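Local structure of putative N-acetylmuramoyl-L-alanine amidase,autolysin cwp6 (Peptoclostridium difficile, 5J72) at residues Thr397-Thr405 with Leu486-Ser494. The protein is probably a zinc-dependent N-acetylmuramoyl-L-alanine amidase, an autolysin of the cell wall that also carries three CWB2 cell wall-binding modules. Residues are numbered along the deposited sequence; the frame is centred on the assembly and turned at random.
Sequences TYVSAYHST and LATTEYLRS
Glu490, on helix 477-494 of the amidase domain, reaches into segment 397-405 of a CWB2 module and takes two bonds there. OE1 accepts from the backbone N of Ala401 at 2.8 Å through its syn lone pair, with an N-H...O angle of 157°. OE2 is met on its syn side by Ser400 OG at 2.7 Å, slightly out of the carboxylate plane. The bend at chi2 (80°) brings the carboxylate over to Ser400 and Ala401. Ser400 OG also accepts from Tyr402 N, closing an ST turn, and therefore joins the local turn to the carboxylate.

Arg493 can be followed outward. Its CB lies 3.5 Å from Tyr398 CD2; CD passes 3.7 Å from Val399 O; NH1 gives that same Val399 O a bent bond of 3.2 Å, lies 3.6 Å from Ala401 CA and gives water 2 a long bond of 3.3 Å; NH2 turns to Val499 O and water 3. Thr489 CG2 sits over the centre of the guanidinium and also touches Ala401 CB at 3.6 Å. One face of the Tyr398 ring, toward its rim, lies over the Arg493-Ser494 peptide, while its edge meets Glu490 CD, the ring and carboxylate planes perpendicular. One turn before Glu490, Leu486 CB packs against Tyr402 CE1; Tyr402 OH bonds to Lys623 NZ of helix 619-637.

Each oxygen of the buried carboxylate accepts a bond from a neutral donor, which would help offset the cost of burying a charge; the join between CWB2 module and amidase domain mixes polar bonds from Glu490 and Arg493 with contacts of Tyr398, Tyr402, Ala401 and Leu486.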
loop_
_atom_site.group_PDB
_atom_site.type_symbol
_atom_site.label_atom_id
_atom_site.label_comp_id
_atom_site.label_asym_id
_atom_site.label_seq_id
_atom_site.Cartn_x
_atom_site.Cartn_y
_atom_site.Cartn_z
ATOM N N THR A 397 -1.849 14.458 -3.985
ATOM C CA THR A 397 -2.170 15.602 -3.126
ATOM C C THR A 397 -2.826 15.294 -1.806
ATOM O O THR A 397 -3.052 16.234 -1.060
ATOM C CB THR A 397 -3.045 16.607 -3.934
ATOM O OG1 THR A 397 -4.305 15.963 -4.166
ATOM C CG2 THR A 397 -2.428 16.989 -5.307
ATOM N N TYR A 398 -3.150 14.038 -1.453
ATOM C CA TYR A 398 -3.677 13.804 -0.118
ATOM C C TYR A 398 -3.472 12.386 0.356
ATOM O O TYR A 398 -3.280 11.489 -0.472
ATOM C CB TYR A 398 -5.223 14.120 -0.043
ATOM C CG TYR A 398 -6.092 13.245 -0.933
ATOM C CD1 TYR A 398 -6.244 13.530 -2.285
ATOM C CD2 TYR A 398 -6.792 12.159 -0.411
ATOM C CE1 TYR A 398 -7.070 12.762 -3.102
ATOM C CE2 TYR A 398 -7.628 11.386 -1.221
ATOM C CZ TYR A 398 -7.757 11.696 -2.564
ATOM O OH TYR A 398 -8.547 10.942 -3.386
ATOM N N VAL A 399 -3.482 12.173 1.640
ATOM C CA VAL A 399 -3.391 10.837 2.173
ATOM C C VAL A 399 -4.812 10.287 2.134
ATOM O O VAL A 399 -5.726 10.879 2.735
ATOM C CB VAL A 399 -2.864 10.820 3.605
ATOM C CG1 VAL A 399 -2.883 9.374 4.174
ATOM C CG2 VAL A 399 -1.450 11.406 3.650
ATOM N N SER A 400 -5.035 9.202 1.436
ATOM C CA SER A 400 -6.358 8.624 1.455
ATOM C C SER A 400 -6.871 8.307 2.870
ATOM O O SER A 400 -6.178 7.805 3.763
ATOM C CB SER A 400 -6.376 7.339 0.611
ATOM O OG SER A 400 -7.590 6.635 0.828
ATOM N N ALA A 401 -8.181 8.603 3.105
ATOM C CA ALA A 401 -8.785 8.327 4.415
ATOM C C ALA A 401 -8.782 6.870 4.778
ATOM O O ALA A 401 -8.775 6.498 5.946
ATOM C CB ALA A 401 -10.267 8.838 4.404
ATOM N N TYR A 402 -8.752 5.989 3.771
ATOM C CA TYR A 402 -8.777 4.540 4.091
ATOM C C TYR A 402 -7.453 4.092 4.778
ATOM O O TYR A 402 -7.439 3.036 5.412
ATOM C CB TYR A 402 -8.960 3.748 2.788
ATOM C CG TYR A 402 -10.332 3.981 2.187
ATOM C CD1 TYR A 402 -11.479 3.494 2.806
ATOM C CD2 TYR A 402 -10.480 4.695 1.019
ATOM C CE1 TYR A 402 -12.750 3.718 2.264
ATOM C CE2 TYR A 402 -11.741 4.945 0.473
ATOM C CZ TYR A 402 -12.868 4.457 1.104
ATOM O OH TYR A 402 -14.113 4.747 0.552
ATOM N N HIS A 403 -6.390 4.893 4.650
ATOM C CA HIS A 403 -5.094 4.566 5.305
ATOM C C HIS A 403 -5.035 5.026 6.743
ATOM O O HIS A 403 -4.116 4.655 7.461
ATOM C CB HIS A 403 -3.914 5.259 4.554
ATOM C CG HIS A 403 -3.737 4.734 3.169
ATOM N ND1 HIS A 403 -3.825 3.373 2.887
ATOM C CD2 HIS A 403 -3.548 5.365 1.991
ATOM C CE1 HIS A 403 -3.690 3.221 1.570
ATOM N NE2 HIS A 403 -3.515 4.404 1.007
ATOM N N SER A 404 -6.057 5.792 7.215
ATOM C CA SER A 404 -5.920 6.372 8.554
ATOM C C SER A 404 -5.630 5.431 9.637
ATOM O O SER A 404 -4.746 5.697 10.451
ATOM C CB SER A 404 -7.198 7.132 8.943
ATOM O OG SER A 404 -7.420 8.135 7.985
ATOM N N THR A 405 -6.364 4.352 9.727
ATOM C CA THR A 405 -6.140 3.408 10.820
ATOM C C THR A 405 -4.766 2.705 10.799
ATOM O O THR A 405 -4.089 2.603 11.824
ATOM C CB THR A 405 -7.234 2.340 10.788
ATOM O OG1 THR A 405 -8.498 3.008 10.634
ATOM C CG2 THR A 405 -7.273 1.509 12.026
ATOM N N LEU A 486 -16.045 7.590 5.329
ATOM C CA LEU A 486 -14.681 7.497 4.737
ATOM C C LEU A 486 -14.785 8.014 3.275
ATOM O O LEU A 486 -13.882 8.707 2.809
ATOM C CB LEU A 486 -14.197 5.990 4.735
ATOM C CG LEU A 486 -13.763 5.598 6.220
ATOM C CD1 LEU A 486 -13.722 4.021 6.360
ATOM C CD2 LEU A 486 -12.368 6.216 6.585
ATOM N N ALA A 487 -15.857 7.637 2.600
ATOM C CA ALA A 487 -16.008 8.060 1.178
ATOM C C ALA A 487 -16.227 9.578 1.089
ATOM O O ALA A 487 -15.723 10.223 0.170
ATOM C CB ALA A 487 -17.157 7.295 0.561
ATOM N N THR A 488 -17.002 10.166 2.031
ATOM C CA THR A 488 -17.161 11.614 2.046
ATOM C C THR A 488 -15.826 12.295 2.273
ATOM O O THR A 488 -15.488 13.318 1.652
ATOM C CB THR A 488 -18.103 12.018 3.237
ATOM O OG1 THR A 488 -19.346 11.367 3.033
ATOM C CG2 THR A 488 -18.273 13.586 3.340
ATOM N N THR A 489 -15.042 11.757 3.242
ATOM C CA THR A 489 -13.746 12.360 3.526
ATOM C C THR A 489 -12.846 12.297 2.277
ATOM O O THR A 489 -12.155 13.271 1.933
ATOM C CB THR A 489 -13.075 11.572 4.733
ATOM O OG1 THR A 489 -13.919 11.793 5.867
ATOM C CG2 THR A 489 -11.702 12.109 5.087
ATOM N N GLU A 490 -12.859 11.158 1.640
ATOM C CA GLU A 490 -11.999 10.938 0.466
ATOM C C GLU A 490 -12.374 11.999 -0.649
ATOM O O GLU A 490 -11.500 12.595 -1.250
ATOM C CB GLU A 490 -12.281 9.550 -0.097
ATOM C CG GLU A 490 -11.195 9.198 -1.088
ATOM C CD GLU A 490 -9.921 8.704 -0.335
ATOM O OE1 GLU A 490 -9.707 9.072 0.838
ATOM O OE2 GLU A 490 -9.166 7.942 -0.926
ATOM N N TYR A 491 -13.686 12.215 -0.864
ATOM C CA TYR A 491 -14.085 13.206 -1.887
ATOM C C TYR A 491 -13.629 14.565 -1.485
ATOM O O TYR A 491 -13.010 15.280 -2.292
ATOM C CB TYR A 491 -15.593 13.192 -2.085
ATOM C CG TYR A 491 -15.975 14.280 -3.082
ATOM C CD1 TYR A 491 -15.873 14.058 -4.449
ATOM C CD2 TYR A 491 -16.340 15.550 -2.646
ATOM C CE1 TYR A 491 -16.108 15.083 -5.362
ATOM C CE2 TYR A 491 -16.597 16.586 -3.552
ATOM C CZ TYR A 491 -16.473 16.344 -4.907
ATOM O OH TYR A 491 -16.713 17.372 -5.795
ATOM N N LEU A 492 -13.871 14.972 -0.229
ATOM C CA LEU A 492 -13.457 16.322 0.172
ATOM C C LEU A 492 -11.955 16.538 0.049
ATOM O O LEU A 492 -11.497 17.612 -0.385
ATOM C CB LEU A 492 -13.892 16.579 1.637
ATOM C CG LEU A 492 -15.441 16.684 1.754
ATOM C CD1 LEU A 492 -15.885 16.707 3.228
ATOM C CD2 LEU A 492 -15.885 18.034 1.080
ATOM N N ARG A 493 -11.165 15.531 0.460
ATOM C CA ARG A 493 -9.718 15.707 0.378
ATOM C C ARG A 493 -9.262 15.808 -1.063
ATOM O O ARG A 493 -8.305 16.539 -1.321
ATOM C CB ARG A 493 -8.979 14.520 1.037
ATOM C CG ARG A 493 -9.211 14.509 2.514
ATOM C CD ARG A 493 -8.254 13.533 3.223
ATOM N NE ARG A 493 -8.406 13.732 4.667
ATOM C CZ ARG A 493 -8.065 12.826 5.576
ATOM N NH1 ARG A 493 -7.540 11.657 5.202
ATOM N NH2 ARG A 493 -8.236 13.080 6.864
ATOM N N SER A 494 -9.875 15.068 -1.956
ATOM C CA SER A 494 -9.481 15.110 -3.361
ATOM C C SER A 494 -9.783 16.513 -3.977
ATOM O O SER A 494 -9.247 16.827 -5.045
ATOM C CB SER A 494 -10.217 14.041 -4.138
ATOM O OG SER A 494 -11.533 14.475 -4.434
HETATM O O HOH W 1 -6.251 17.510 -3.072
HETATM O O HOH W 2 -5.680 9.162 6.193
HETATM O O HOH W 3 -7.989 10.626 8.105
#